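Local atomic coordinates of DnaJ homolog subfamily C member 3 (Mus musculus, PDB entry 3IEG), a protein that serves as a co-chaperone in the endoplasmic reticulum stress response, binding misfolded proteins through its tetratricopeptide repeats, stimulating HSC70 ATPase activity and inhibiting the kinase GCN2. Residues 270-275 / 300-305; 158-163 / 174-179; 80-85 / 147-152; 21-26 / 45-50. All blocks are in the same frame, centred on the assembly; numbering follows the deposited sequence.

Overall arrangement
Followed from the N terminus, the four contacts come in series, with no loop nesting in or crossing another. Interaction 4 is first, closing a short helical hairpin that joins TPR 1 to TPR 2. Interaction 3 closes the longest loop, 61 mostly helical residues, and brings TPR 3 against the end of TPR 4. Interaction 2 pairs the two helices of TPR 5 across only ten intervening residues and touches interaction 3, where Leu147 packs on the guanidinium of Arg160. Interaction 1 joins the start and end of TPR 8, its centre about 59 Å from that of interaction 4 and across the chain's centre from it. Together they sample much of the elongated helical fragment.

Interaction 1: residues 270-275 / 300-305; sequences YTVRSK and QMEPDN
Glu302 reaches from the end of helix 288-301 to Arg273 on helix 268-284, and its carboxylate is the centre of the contact. From CB the chain leaves with CG anti to the carbonyl carbon (chi1 -61°) and runs extended. CG passes near Val272 CG1, and the closer contacts start at Glu302 CD, 4.0 Å from that methyl. Glu302 OE1 is 3.4 Å from Val272 CG1 and also accepts from Arg273 NH1 at 3.1 Å through its syn lone pair. A weak bond from Arg273 NH2 reaches the same oxygen. Glu302 OE2 accepts from Arg273 NH2 at 3.0 Å, to complete an end-on, two-nitrogen salt bridge in which the guanidinium and carboxylate planes stand 36° apart. From the same face of the carboxylate, Asn305 ND2 donates to Glu302 OE2 over 3.1 Å. Arg273 is shared further: NH2 pairs with Glu276 and NH1 with Glu269, so its charge is probably well balanced. Glu276 also accepts from Asn305 ND2, while Asn305 OD1 caps the next helix at the N of Ala308. Beside the polar cluster, Val272 CG2 packs at 4.2 Å on the selenium of Met301, present as selenomethionine; the methyl of that residue passes the end of Lys275, whose NZ is paired with Glu297. The type I turn from Glu302, with a proline second, whose last residue, Asn305, is the N-cap of the next helix, is the kind of link that leads from one tetratricopeptide repeat into the next, here out of TPR 8.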
loop_
_atom_site.group_PDB
_atom_site.type_symbol
_atom_site.label_atom_id
_atom_site.label_comp_id
_atom_site.label_asym_id
_atom_site.label_seq_id
_atom_site.Cartn_x
_atom_site.Cartn_y
_atom_site.Cartn_z
ATOM N N TYR A 270 -5.104 1.072 20.532
ATOM C CA TYR A 270 -4.266 0.266 21.412
ATOM C C TYR A 270 -4.836 0.143 22.814
ATOM O O TYR A 270 -4.651 -0.886 23.450
ATOM C CB TYR A 270 -2.801 0.730 21.431
ATOM C CG TYR A 270 -2.125 0.547 20.104
ATOM C CD1 TYR A 270 -1.858 1.637 19.286
ATOM C CD2 TYR A 270 -1.800 -0.720 19.635
ATOM C CE1 TYR A 270 -1.256 1.475 18.033
ATOM C CE2 TYR A 270 -1.206 -0.895 18.382
ATOM C CZ TYR A 270 -0.937 0.212 17.590
ATOM O OH TYR A 270 -0.349 0.058 16.357
ATOM N N THR A 271 -5.540 1.163 23.303
ATOM C CA THR A 271 -6.227 0.991 24.584
ATOM C C THR A 271 -7.448 0.076 24.413
ATOM O O THR A 271 -7.613 -0.864 25.185
ATOM C CB THR A 271 -6.575 2.319 25.356
ATOM O OG1 THR A 271 -7.809 2.873 24.885
ATOM C CG2 THR A 271 -5.457 3.353 25.254
ATOM N N VAL A 272 -8.266 0.326 23.390
ATOM C CA VAL A 272 -9.483 -0.475 23.143
ATOM C C VAL A 272 -9.167 -1.967 22.983
ATOM O O VAL A 272 -9.832 -2.821 23.578
ATOM C CB VAL A 272 -10.278 0.008 21.890
ATOM C CG1 VAL A 272 -11.567 -0.767 21.757
ATOM C CG2 VAL A 272 -10.583 1.497 21.976
ATOM N N ARG A 273 -8.149 -2.266 22.185
ATOM C CA ARG A 273 -7.754 -3.638 21.929
ATOM C C ARG A 273 -7.149 -4.254 23.183
ATOM O O ARG A 273 -7.402 -5.417 23.478
ATOM C CB ARG A 273 -6.769 -3.706 20.762
ATOM C CG ARG A 273 -6.981 -4.877 19.818
ATOM C CD ARG A 273 -8.094 -4.602 18.805
ATOM N NE ARG A 273 -9.393 -4.906 19.380
ATOM C CZ ARG A 273 -10.488 -4.177 19.221
ATOM N NH1 ARG A 273 -10.475 -3.074 18.496
ATOM N NH2 ARG A 273 -11.602 -4.553 19.811
ATOM N N SER A 274 -6.368 -3.464 23.922
ATOM C CA SER A 274 -5.784 -3.913 25.188
ATOM C C SER A 274 -6.850 -4.195 26.236
ATOM O O SER A 274 -6.780 -5.207 26.932
ATOM C CB SER A 274 -4.770 -2.907 25.726
ATOM O OG SER A 274 -3.621 -2.885 24.896
ATOM N N LYS A 275 -7.837 -3.310 26.337
ATOM C CA LYS A 275 -8.946 -3.510 27.254
ATOM C C LYS A 275 -9.699 -4.788 26.925
ATOM O O LYS A 275 -10.029 -5.558 27.828
ATOM C CB LYS A 275 -9.891 -2.310 27.251
ATOM C CG LYS A 275 -9.536 -1.222 28.270
ATOM C CD LYS A 275 -10.619 -0.138 28.296
ATOM C CE LYS A 275 -10.200 1.077 29.129
ATOM N NZ LYS A 275 -11.350 2.015 29.309
ATOM N N GLN A 300 -19.282 -0.746 25.779
ATOM C CA GLN A 300 -19.770 0.616 25.654
ATOM C C GLN A 300 -19.264 1.202 24.345
ATOM O O GLN A 300 -20.025 1.825 23.606
ATOM C CB GLN A 300 -19.300 1.482 26.826
ATOM C CG GLN A 300 -20.170 1.399 28.084
ATOM C CD GLN A 300 -21.453 2.223 27.988
ATOM O OE1 GLN A 300 -21.579 3.118 27.143
ATOM N NE2 GLN A 300 -22.412 1.921 28.860
HETATM N N MSE A 301 -17.985 0.976 24.056
HETATM C CA MSE A 301 -17.368 1.484 22.837
HETATM C C MSE A 301 -17.626 0.597 21.630
HETATM O O MSE A 301 -17.747 1.094 20.517
HETATM C CB MSE A 301 -15.870 1.672 23.031
HETATM C CG MSE A 301 -15.526 2.648 24.137
HETATM SE SE MSE A 301 -13.630 2.561 24.608
HETATM C CE MSE A 301 -13.725 3.299 26.450
ATOM N N GLU A 302 -17.708 -0.711 21.841
ATOM C CA GLU A 302 -17.941 -1.634 20.740
ATOM C C GLU A 302 -19.075 -2.589 21.072
ATOM O O GLU A 302 -18.826 -3.737 21.430
ATOM C CB GLU A 302 -16.669 -2.423 20.414
ATOM C CG GLU A 302 -15.476 -1.586 19.968
ATOM C CD GLU A 302 -14.340 -2.432 19.426
ATOM O OE1 GLU A 302 -13.317 -1.851 19.008
ATOM O OE2 GLU A 302 -14.465 -3.673 19.410
ATOM N N PRO A 303 -20.334 -2.129 20.949
ATOM C CA PRO A 303 -21.477 -2.972 21.329
ATOM C C PRO A 303 -21.523 -4.340 20.646
ATOM O O PRO A 303 -22.192 -5.242 21.145
ATOM C CB PRO A 303 -22.694 -2.127 20.920
ATOM C CG PRO A 303 -22.157 -1.102 19.959
ATOM C CD PRO A 303 -20.774 -0.812 20.451
ATOM N N ASP A 304 -20.809 -4.501 19.534
ATOM C CA ASP A 304 -20.863 -5.753 18.769
ATOM C C ASP A 304 -19.641 -6.664 18.919
ATOM O O ASP A 304 -19.573 -7.702 18.255
ATOM C CB ASP A 304 -21.115 -5.470 17.282
ATOM C CG ASP A 304 -22.507 -4.902 17.015
ATOM O OD1 ASP A 304 -23.510 -5.486 17.496
ATOM O OD2 ASP A 304 -22.596 -3.869 16.311
ATOM N N ASN A 305 -18.686 -6.282 19.774
ATOM C CA ASN A 305 -17.470 -7.080 20.017
ATOM C C ASN A 305 -17.785 -8.490 20.525
ATOM O O ASN A 305 -18.107 -8.680 21.699
ATOM C CB ASN A 305 -16.520 -6.358 20.987
ATOM C CG ASN A 305 -15.155 -7.046 21.117
ATOM O OD1 ASN A 305 -15.060 -8.263 21.279
ATOM N ND2 ASN A 305 -14.096 -6.255 21.064
#

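Interaction 2: residues 158-163 / 174-179; sequences ELRAEC and ISDLKA
The guanidinium of Arg160 meets the carboxylate of Asp176 edge-on, the two planes only 20° apart. Arg160 NH1 is the nitrogen that makes the salt bridge, 2.8 Å from Asp176 OD1, although the N-H points poorly at this oxygen (130°) and the hydrogen bond is weak. Leu147 CD1, from helix 136-149, lies over one face of the guanidinium, 3.7 Å from Arg160 CZ. The arginine CG is anti to the backbone N, and the chain beyond it bends at chi2 and chi3 on its way to the acid. NH2 forms a salt bridge with Asp144 of helix 136-149, so Arg160 links two acids on different helices. An alanine here would probably leave Asp176 and Asp144 without this cationic partner and open a gap beside Leu147. Beside the ion pair the helices meet through apolar carbons. Ala161 CB sits 3.8 Å from Asp176 CB and 3.7 Å from Leu177 CG, and Leu177 CD2 reaches on to Glu158 CG at 4.1 Å, the two side chains crossing at about a right angle. Having only a methyl at Ala161 fits the close approach of the axes, 8.3 Å, with the helices antiparallel at 168°. Ala161 and Leu177 are the eighth and twenty-fourth residues of TPR 5, where the consensus has a small residue and a large apolar one: the arrangement is the antiparallel helix pair of a tetratricopeptide repeat.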
loop_
_atom_site.group_PDB
_atom_site.type_symbol
_atom_site.label_atom_id
_atom_site.label_comp_id
_atom_site.label_asym_id
_atom_site.label_seq_id
_atom_site.Cartn_x
_atom_site.Cartn_y
_atom_site.Cartn_z
ATOM N N GLU A 158 1.365 9.790 -4.999
ATOM C CA GLU A 158 1.565 10.120 -3.601
ATOM C C GLU A 158 0.663 11.263 -3.156
ATOM O O GLU A 158 0.208 11.256 -2.023
ATOM C CB GLU A 158 3.030 10.441 -3.320
ATOM C CG GLU A 158 3.956 9.237 -3.482
ATOM C CD GLU A 158 5.410 9.561 -3.180
ATOM O OE1 GLU A 158 5.881 10.644 -3.580
ATOM O OE2 GLU A 158 6.088 8.737 -2.534
ATOM N N LEU A 159 0.403 12.223 -4.044
ATOM C CA LEU A 159 -0.513 13.317 -3.748
ATOM C C LEU A 159 -1.944 12.833 -3.533
ATOM O O LEU A 159 -2.630 13.314 -2.636
ATOM C CB LEU A 159 -0.482 14.386 -4.838
ATOM C CG LEU A 159 -1.392 15.612 -4.595
ATOM C CD1 LEU A 159 -0.812 16.528 -3.529
ATOM C CD2 LEU A 159 -1.617 16.384 -5.872
ATOM N N ARG A 160 -2.388 11.880 -4.342
ATOM C CA ARG A 160 -3.686 11.249 -4.138
ATOM C C ARG A 160 -3.729 10.516 -2.797
ATOM O O ARG A 160 -4.758 10.503 -2.126
ATOM C CB ARG A 160 -4.015 10.278 -5.275
ATOM C CG ARG A 160 -5.482 9.883 -5.340
ATOM C CD ARG A 160 -5.629 8.414 -5.647
ATOM N NE ARG A 160 -6.081 8.147 -7.002
ATOM C CZ ARG A 160 -5.776 7.062 -7.706
ATOM N NH1 ARG A 160 -4.978 6.125 -7.215
ATOM N NH2 ARG A 160 -6.256 6.932 -8.932
ATOM N N ALA A 161 -2.609 9.911 -2.411
ATOM C CA ALA A 161 -2.518 9.243 -1.127
ATOM C C ALA A 161 -2.725 10.244 0.017
ATOM O O ALA A 161 -3.490 9.976 0.947
ATOM C CB ALA A 161 -1.189 8.512 -0.992
ATOM N N GLU A 162 -2.070 11.403 -0.076
ATOM C CA GLU A 162 -2.278 12.486 0.872
ATOM C C GLU A 162 -3.761 12.794 0.976
ATOM O O GLU A 162 -4.276 13.022 2.071
ATOM C CB GLU A 162 -1.566 13.756 0.423
ATOM C CG GLU A 162 -0.192 14.023 1.002
ATOM C CD GLU A 162 -0.072 13.658 2.473
ATOM O OE1 GLU A 162 -0.643 14.353 3.357
ATOM O OE2 GLU A 162 0.616 12.659 2.734
ATOM N N CYS A 163 -4.455 12.813 -0.160
ATOM C CA CYS A 163 -5.880 13.128 -0.130
ATOM C C CYS A 163 -6.602 12.097 0.704
ATOM O O CYS A 163 -7.448 12.427 1.527
ATOM C CB CYS A 163 -6.473 13.160 -1.535
ATOM S SG CYS A 163 -5.974 14.577 -2.458
ATOM N N ILE A 174 -2.333 3.793 1.962
ATOM C CA ILE A 174 -1.278 2.760 1.966
ATOM C C ILE A 174 -1.133 2.150 0.579
ATOM O O ILE A 174 -0.018 1.948 0.091
ATOM C CB ILE A 174 -1.487 1.627 3.048
ATOM C CG1 ILE A 174 -2.791 0.840 2.824
ATOM C CG2 ILE A 174 -1.492 2.202 4.480
ATOM C CD1 ILE A 174 -2.683 -0.560 2.083
ATOM N N SER A 175 -2.264 1.882 -0.060
ATOM C CA SER A 175 -2.274 1.226 -1.355
ATOM C C SER A 175 -1.645 2.085 -2.450
ATOM O O SER A 175 -0.858 1.597 -3.258
ATOM C CB SER A 175 -3.700 0.846 -1.728
ATOM O OG SER A 175 -3.777 0.595 -3.108
ATOM N N ASP A 176 -1.990 3.367 -2.463
ATOM C CA ASP A 176 -1.393 4.301 -3.405
ATOM C C ASP A 176 0.090 4.484 -3.172
ATOM O O ASP A 176 0.853 4.603 -4.123
ATOM C CB ASP A 176 -2.082 5.654 -3.328
ATOM C CG ASP A 176 -3.257 5.771 -4.285
ATOM O OD1 ASP A 176 -3.435 4.895 -5.174
ATOM O OD2 ASP A 176 -4.005 6.760 -4.137
ATOM N N LEU A 177 0.495 4.502 -1.904
ATOM C CA LEU A 177 1.903 4.634 -1.555
ATOM C C LEU A 177 2.703 3.394 -1.919
ATOM O O LEU A 177 3.859 3.505 -2.326
ATOM C CB LEU A 177 2.069 4.974 -0.082
ATOM C CG LEU A 177 1.576 6.362 0.314
ATOM C CD1 LEU A 177 1.336 6.394 1.814
ATOM C CD2 LEU A 177 2.542 7.444 -0.114
ATOM N N LYS A 178 2.087 2.223 -1.792
ATOM C CA LYS A 178 2.731 0.984 -2.204
ATOM C C LYS A 178 2.922 0.981 -3.710
ATOM O O LYS A 178 4.021 0.693 -4.195
ATOM C CB LYS A 178 1.941 -0.249 -1.760
ATOM C CG LYS A 178 2.139 -0.639 -0.312
ATOM C CD LYS A 178 1.493 -1.997 -0.029
ATOM C CE LYS A 178 1.861 -2.526 1.352
ATOM N NZ LYS A 178 3.344 -2.635 1.534
ATOM N N ALA A 179 1.865 1.324 -4.449
ATOM C CA ALA A 179 1.966 1.431 -5.907
ATOM C C ALA A 179 3.089 2.393 -6.301
ATOM O O ALA A 179 3.942 2.048 -7.112
ATOM C CB ALA A 179 0.648 1.850 -6.513
#

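Interaction 3: residues 80-85 / 147-152; sequences LLLKQG and LEVCVW
Lys83 O, in the last turn of helix 71-84, accepts the backbone N-H of Trp152 at 2.9 Å and also receives a CA-H contact from Cys150, whose CA lies 3.3 Å away. The same lysine covers the indole: its extended side chain passes over one face of the Trp152 ring, with Lys83 CD 3.9 Å from the centroid of the six-membered ring and 18° off its normal, a CH-pi contact. At the ring's edge are Leu80 CD2, 4.1 Å from Trp152 CZ3, and Gln84 CG, 4.2 Å from Trp152 CE3. An alanine in place of Trp152 would keep the backbone bond but would probably open a gap beside Leu80 and Gln84 and set the lysine chain free to move. Next along, Gly85 closes the helix with a Schellman motif, and its CA lies 3.8 Å from Cys150 SG; Leu82 CG meets Val149 CG1 at 4.3 Å. Leu87 of helix 87-98 and Met120 of helix 104-132 also pack on Cys150. One main-chain bond, together with apolar contacts, thus joins the end of a TPR 3 helix to the turn that ends TPR 4, the lysine contributing chiefly its methylenes.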
loop_
_atom_site.group_PDB
_atom_site.type_symbol
_atom_site.label_atom_id
_atom_site.label_comp_id
_atom_site.label_asym_id
_atom_site.label_seq_id
_atom_site.Cartn_x
_atom_site.Cartn_y
_atom_site.Cartn_z
ATOM N N LEU A 80 6.742 7.812 -23.521
ATOM C CA LEU A 80 7.161 7.373 -22.196
ATOM C C LEU A 80 7.061 8.522 -21.219
ATOM O O LEU A 80 6.582 8.328 -20.112
ATOM C CB LEU A 80 8.583 6.760 -22.193
ATOM C CG LEU A 80 8.859 5.546 -23.099
ATOM C CD1 LEU A 80 10.320 5.087 -23.034
ATOM C CD2 LEU A 80 7.926 4.411 -22.759
ATOM N N LEU A 81 7.495 9.712 -21.637
ATOM C CA LEU A 81 7.379 10.927 -20.810
ATOM C C LEU A 81 5.936 11.238 -20.417
ATOM O O LEU A 81 5.656 11.511 -19.254
ATOM C CB LEU A 81 8.004 12.146 -21.508
ATOM C CG LEU A 81 9.513 12.098 -21.779
ATOM C CD1 LEU A 81 9.948 13.110 -22.847
ATOM C CD2 LEU A 81 10.310 12.263 -20.496
ATOM N N LEU A 82 5.018 11.194 -21.375
ATOM C CA LEU A 82 3.609 11.392 -21.053
ATOM C C LEU A 82 3.129 10.402 -19.988
ATOM O O LEU A 82 2.420 10.781 -19.065
ATOM C CB LEU A 82 2.750 11.293 -22.312
ATOM C CG LEU A 82 1.230 11.410 -22.191
ATOM C CD1 LEU A 82 0.795 12.678 -21.470
ATOM C CD2 LEU A 82 0.631 11.366 -23.573
ATOM N N LYS A 83 3.522 9.134 -20.117
ATOM C CA LYS A 83 3.154 8.114 -19.134
ATOM C C LYS A 83 3.772 8.402 -17.758
ATOM O O LYS A 83 3.186 8.100 -16.724
ATOM C CB LYS A 83 3.569 6.727 -19.613
ATOM C CG LYS A 83 2.646 6.090 -20.656
ATOM C CD LYS A 83 2.895 4.593 -20.683
ATOM C CE LYS A 83 2.114 3.904 -21.761
ATOM N NZ LYS A 83 2.415 2.435 -21.697
ATOM N N GLN A 84 4.955 8.995 -17.759
ATOM C CA GLN A 84 5.625 9.358 -16.523
ATOM C C GLN A 84 5.044 10.642 -15.909
ATOM O O GLN A 84 5.392 11.015 -14.796
ATOM C CB GLN A 84 7.128 9.497 -16.772
ATOM C CG GLN A 84 7.846 8.185 -17.063
ATOM C CD GLN A 84 9.343 8.370 -17.284
ATOM O OE1 GLN A 84 9.832 9.491 -17.364
ATOM N NE2 GLN A 84 10.074 7.263 -17.392
ATOM N N GLY A 85 4.154 11.313 -16.633
ATOM C CA GLY A 85 3.568 12.579 -16.190
ATOM C C GLY A 85 4.522 13.761 -16.296
ATOM O O GLY A 85 4.290 14.811 -15.687
ATOM N N LEU A 147 -4.270 9.931 -13.451
ATOM C CA LEU A 147 -3.519 8.689 -13.265
ATOM C C LEU A 147 -3.915 7.534 -14.195
ATOM O O LEU A 147 -3.211 6.527 -14.256
ATOM C CB LEU A 147 -3.505 8.262 -11.791
ATOM C CG LEU A 147 -2.674 9.154 -10.853
ATOM C CD1 LEU A 147 -3.105 8.956 -9.413
ATOM C CD2 LEU A 147 -1.174 8.912 -11.014
ATOM N N GLU A 148 -5.029 7.692 -14.915
ATOM C CA GLU A 148 -5.435 6.744 -15.963
ATOM C C GLU A 148 -4.456 6.797 -17.124
ATOM O O GLU A 148 -4.202 5.790 -17.771
ATOM C CB GLU A 148 -6.836 7.057 -16.512
ATOM C CG GLU A 148 -7.994 6.765 -15.574
ATOM C CD GLU A 148 -8.062 5.305 -15.168
ATOM O OE1 GLU A 148 -8.296 5.032 -13.962
ATOM O OE2 GLU A 148 -7.875 4.429 -16.046
ATOM N N VAL A 149 -3.914 7.980 -17.384
ATOM C CA VAL A 149 -3.017 8.180 -18.501
ATOM C C VAL A 149 -1.582 8.200 -18.010
ATOM O O VAL A 149 -0.743 7.489 -18.540
ATOM C CB VAL A 149 -3.352 9.479 -19.262
ATOM C CG1 VAL A 149 -2.312 9.765 -20.328
ATOM C CG2 VAL A 149 -4.753 9.406 -19.864
ATOM N N CYS A 150 -1.299 9.019 -17.004
ATOM C CA CYS A 150 0.049 9.139 -16.483
ATOM C C CYS A 150 0.219 8.108 -15.375
ATOM O O CYS A 150 0.199 8.437 -14.175
ATOM C CB CYS A 150 0.297 10.550 -15.966
ATOM S SG CYS A 150 -0.066 11.845 -17.157
ATOM N N VAL A 151 0.373 6.856 -15.791
ATOM C CA VAL A 151 0.340 5.717 -14.883
ATOM C C VAL A 151 1.644 5.534 -14.108
ATOM O O VAL A 151 1.659 4.868 -13.075
ATOM C CB VAL A 151 -0.047 4.394 -15.623
ATOM C CG1 VAL A 151 -1.527 4.408 -16.050
ATOM C CG2 VAL A 151 0.856 4.149 -16.840
ATOM N N TRP A 152 2.730 6.123 -14.592
ATOM C CA TRP A 152 4.019 6.006 -13.916
ATOM C C TRP A 152 4.422 7.316 -13.225
ATOM O O TRP A 152 5.592 7.527 -12.886
ATOM C CB TRP A 152 5.112 5.536 -14.888
ATOM C CG TRP A 152 4.792 4.251 -15.620
ATOM C CD1 TRP A 152 4.028 3.202 -15.166
ATOM C CD2 TRP A 152 5.241 3.881 -16.922
ATOM N NE1 TRP A 152 3.966 2.212 -16.117
ATOM C CE2 TRP A 152 4.704 2.600 -17.205
ATOM C CE3 TRP A 152 6.042 4.507 -17.886
ATOM C CZ2 TRP A 152 4.940 1.939 -18.411
ATOM C CZ3 TRP A 152 6.279 3.846 -19.095
ATOM C CH2 TRP A 152 5.725 2.575 -19.342
#

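Interaction 4: residues 21-26 / 45-50; sequences DALSQF and TVFLAM
Leu23 and Val46 bring helices 19-32 and 37-50 together, their CA atoms 6.1 Å apart where the segments run antiparallel at 158° with axes 9.8 Å apart. Leu23 CB rests on Val46 CG1 at 3.8 Å. The leucine CG, anti to the backbone N (chi1 -176°), is carried toward helix 37-50, and both methyls bear on Phe47. Leu23 CD1 lies over one face of the Phe47 ring, 3.9 Å from the centroid and displaced toward the rim, a CH-pi contact. CD2 lies on the same side of the ring, near its rim atom CE2. Leu23 CD2 also meets, at 4.1 Å, the terminal methyl CE of Met50, present as selenomethionine. The other methyl of Val46 is used differently: CG2 comes in at the edge of the Phe26 ring, in its plane and 3.6 Å from Phe26 CE1, and also touches Ala22 CB at 3.8 Å. Leu14 of helix 2-15 packs on Val46 too, and Ala55 and Ala56 of helix 53-66 on Phe47. The side-chain atoms that touch are all carbon, and one ring is met on its face and the other at its edge. The two repeats that hold the hydrophobic groove for misfolded proteins, TPR 1 and TPR 2, are thus joined here by apolar packing, without polar side-chain pairs between the segments.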
loop_
_atom_site.group_PDB
_atom_site.type_symbol
_atom_site.label_atom_id
_atom_site.label_comp_id
_atom_site.label_asym_id
_atom_site.label_seq_id
_atom_site.Cartn_x
_atom_site.Cartn_y
_atom_site.Cartn_z
ATOM N N ASP A 21 17.400 -12.770 -27.710
ATOM C CA ASP A 21 18.461 -12.961 -28.680
ATOM C C ASP A 21 18.704 -11.718 -29.530
ATOM O O ASP A 21 19.848 -11.383 -29.807
ATOM C CB ASP A 21 18.168 -14.177 -29.555
ATOM C CG ASP A 21 18.098 -15.459 -28.753
ATOM O OD1 ASP A 21 18.635 -15.505 -27.616
ATOM O OD2 ASP A 21 17.494 -16.425 -29.261
ATOM N N ALA A 22 17.631 -11.037 -29.934
ATOM C CA ALA A 22 17.752 -9.749 -30.633
ATOM C C ALA A 22 18.494 -8.752 -29.760
ATOM O O ALA A 22 19.448 -8.119 -30.215
ATOM C CB ALA A 22 16.400 -9.211 -31.035
ATOM N N LEU A 23 18.084 -8.655 -28.495
ATOM C CA LEU A 23 18.745 -7.772 -27.546
ATOM C C LEU A 23 20.245 -8.011 -27.498
ATOM O O LEU A 23 21.025 -7.059 -27.498
ATOM C CB LEU A 23 18.157 -7.919 -26.142
ATOM C CG LEU A 23 18.682 -6.979 -25.051
ATOM C CD1 LEU A 23 18.405 -5.541 -25.444
ATOM C CD2 LEU A 23 18.054 -7.278 -23.706
ATOM N N SER A 24 20.634 -9.283 -27.473
ATOM C CA SER A 24 22.031 -9.683 -27.366
ATOM C C SER A 24 22.853 -9.145 -28.545
ATOM O O SER A 24 23.950 -8.606 -28.356
ATOM C CB SER A 24 22.127 -11.207 -27.289
ATOM O OG SER A 24 23.097 -11.632 -26.346
ATOM N N GLN A 25 22.294 -9.270 -29.748
ATOM C CA GLN A 25 22.927 -8.785 -30.970
ATOM C C GLN A 25 23.089 -7.264 -30.985
ATOM O O GLN A 25 24.137 -6.738 -31.383
ATOM C CB GLN A 25 22.104 -9.202 -32.187
ATOM C CG GLN A 25 22.106 -10.700 -32.487
ATOM C CD GLN A 25 23.498 -11.253 -32.739
ATOM O OE1 GLN A 25 23.888 -12.264 -32.155
ATOM N NE2 GLN A 25 24.251 -10.591 -33.597
ATOM N N PHE A 26 22.044 -6.562 -30.556
ATOM C CA PHE A 26 22.074 -5.112 -30.520
ATOM C C PHE A 26 23.026 -4.589 -29.432
ATOM O O PHE A 26 23.635 -3.534 -29.615
ATOM C CB PHE A 26 20.662 -4.529 -30.375
ATOM C CG PHE A 26 19.754 -4.804 -31.553
ATOM C CD1 PHE A 26 18.387 -4.978 -31.360
ATOM C CD2 PHE A 26 20.259 -4.886 -32.852
ATOM C CE1 PHE A 26 17.535 -5.221 -32.452
ATOM C CE2 PHE A 26 19.422 -5.135 -33.945
ATOM C CZ PHE A 26 18.056 -5.300 -33.745
ATOM N N THR A 45 14.080 -0.399 -29.434
ATOM C CA THR A 45 12.829 -1.002 -29.923
ATOM C C THR A 45 12.648 -2.402 -29.333
ATOM O O THR A 45 11.520 -2.811 -29.085
ATOM C CB THR A 45 12.681 -1.009 -31.472
ATOM O OG1 THR A 45 13.727 -1.784 -32.063
ATOM C CG2 THR A 45 12.753 0.395 -32.032
ATOM N N VAL A 46 13.749 -3.112 -29.077
ATOM C CA VAL A 46 13.681 -4.413 -28.369
ATOM C C VAL A 46 13.193 -4.276 -26.919
ATOM O O VAL A 46 12.210 -4.915 -26.551
ATOM C CB VAL A 46 14.995 -5.265 -28.479
ATOM C CG1 VAL A 46 14.974 -6.415 -27.517
ATOM C CG2 VAL A 46 15.152 -5.811 -29.879
ATOM N N PHE A 47 13.851 -3.445 -26.113
ATOM C CA PHE A 47 13.321 -3.093 -24.783
ATOM C C PHE A 47 11.841 -2.668 -24.853
ATOM O O PHE A 47 11.035 -3.042 -23.993
ATOM C CB PHE A 47 14.147 -1.990 -24.101
ATOM C CG PHE A 47 15.512 -2.436 -23.607
ATOM C CD1 PHE A 47 16.647 -1.683 -23.900
ATOM C CD2 PHE A 47 15.670 -3.598 -22.841
ATOM C CE1 PHE A 47 17.918 -2.072 -23.441
ATOM C CE2 PHE A 47 16.942 -3.999 -22.389
ATOM C CZ PHE A 47 18.070 -3.224 -22.689
ATOM N N LEU A 48 11.475 -1.898 -25.876
ATOM C CA LEU A 48 10.088 -1.464 -26.009
ATOM C C LEU A 48 9.157 -2.658 -26.213
ATOM O O LEU A 48 8.101 -2.737 -25.581
ATOM C CB LEU A 48 9.936 -0.429 -27.127
ATOM C CG LEU A 48 9.699 1.043 -26.743
ATOM C CD1 LEU A 48 9.892 1.349 -25.243
ATOM C CD2 LEU A 48 10.518 2.008 -27.602
ATOM N N ALA A 49 9.571 -3.592 -27.074
ATOM C CA ALA A 49 8.794 -4.800 -27.354
ATOM C C ALA A 49 8.636 -5.702 -26.120
ATOM O O ALA A 49 7.581 -6.278 -25.905
ATOM C CB ALA A 49 9.395 -5.559 -28.511
HETATM N N MSE A 50 9.689 -5.809 -25.318
HETATM C CA MSE A 50 9.613 -6.451 -24.012
HETATM C C MSE A 50 8.748 -5.641 -23.042
HETATM O O MSE A 50 8.260 -6.158 -22.032
HETATM C CB MSE A 50 11.011 -6.584 -23.416
HETATM C CG MSE A 50 11.966 -7.467 -24.204
HETATM SE SE MSE A 50 13.770 -7.531 -23.402
HETATM C CE MSE A 50 14.460 -9.117 -24.311
#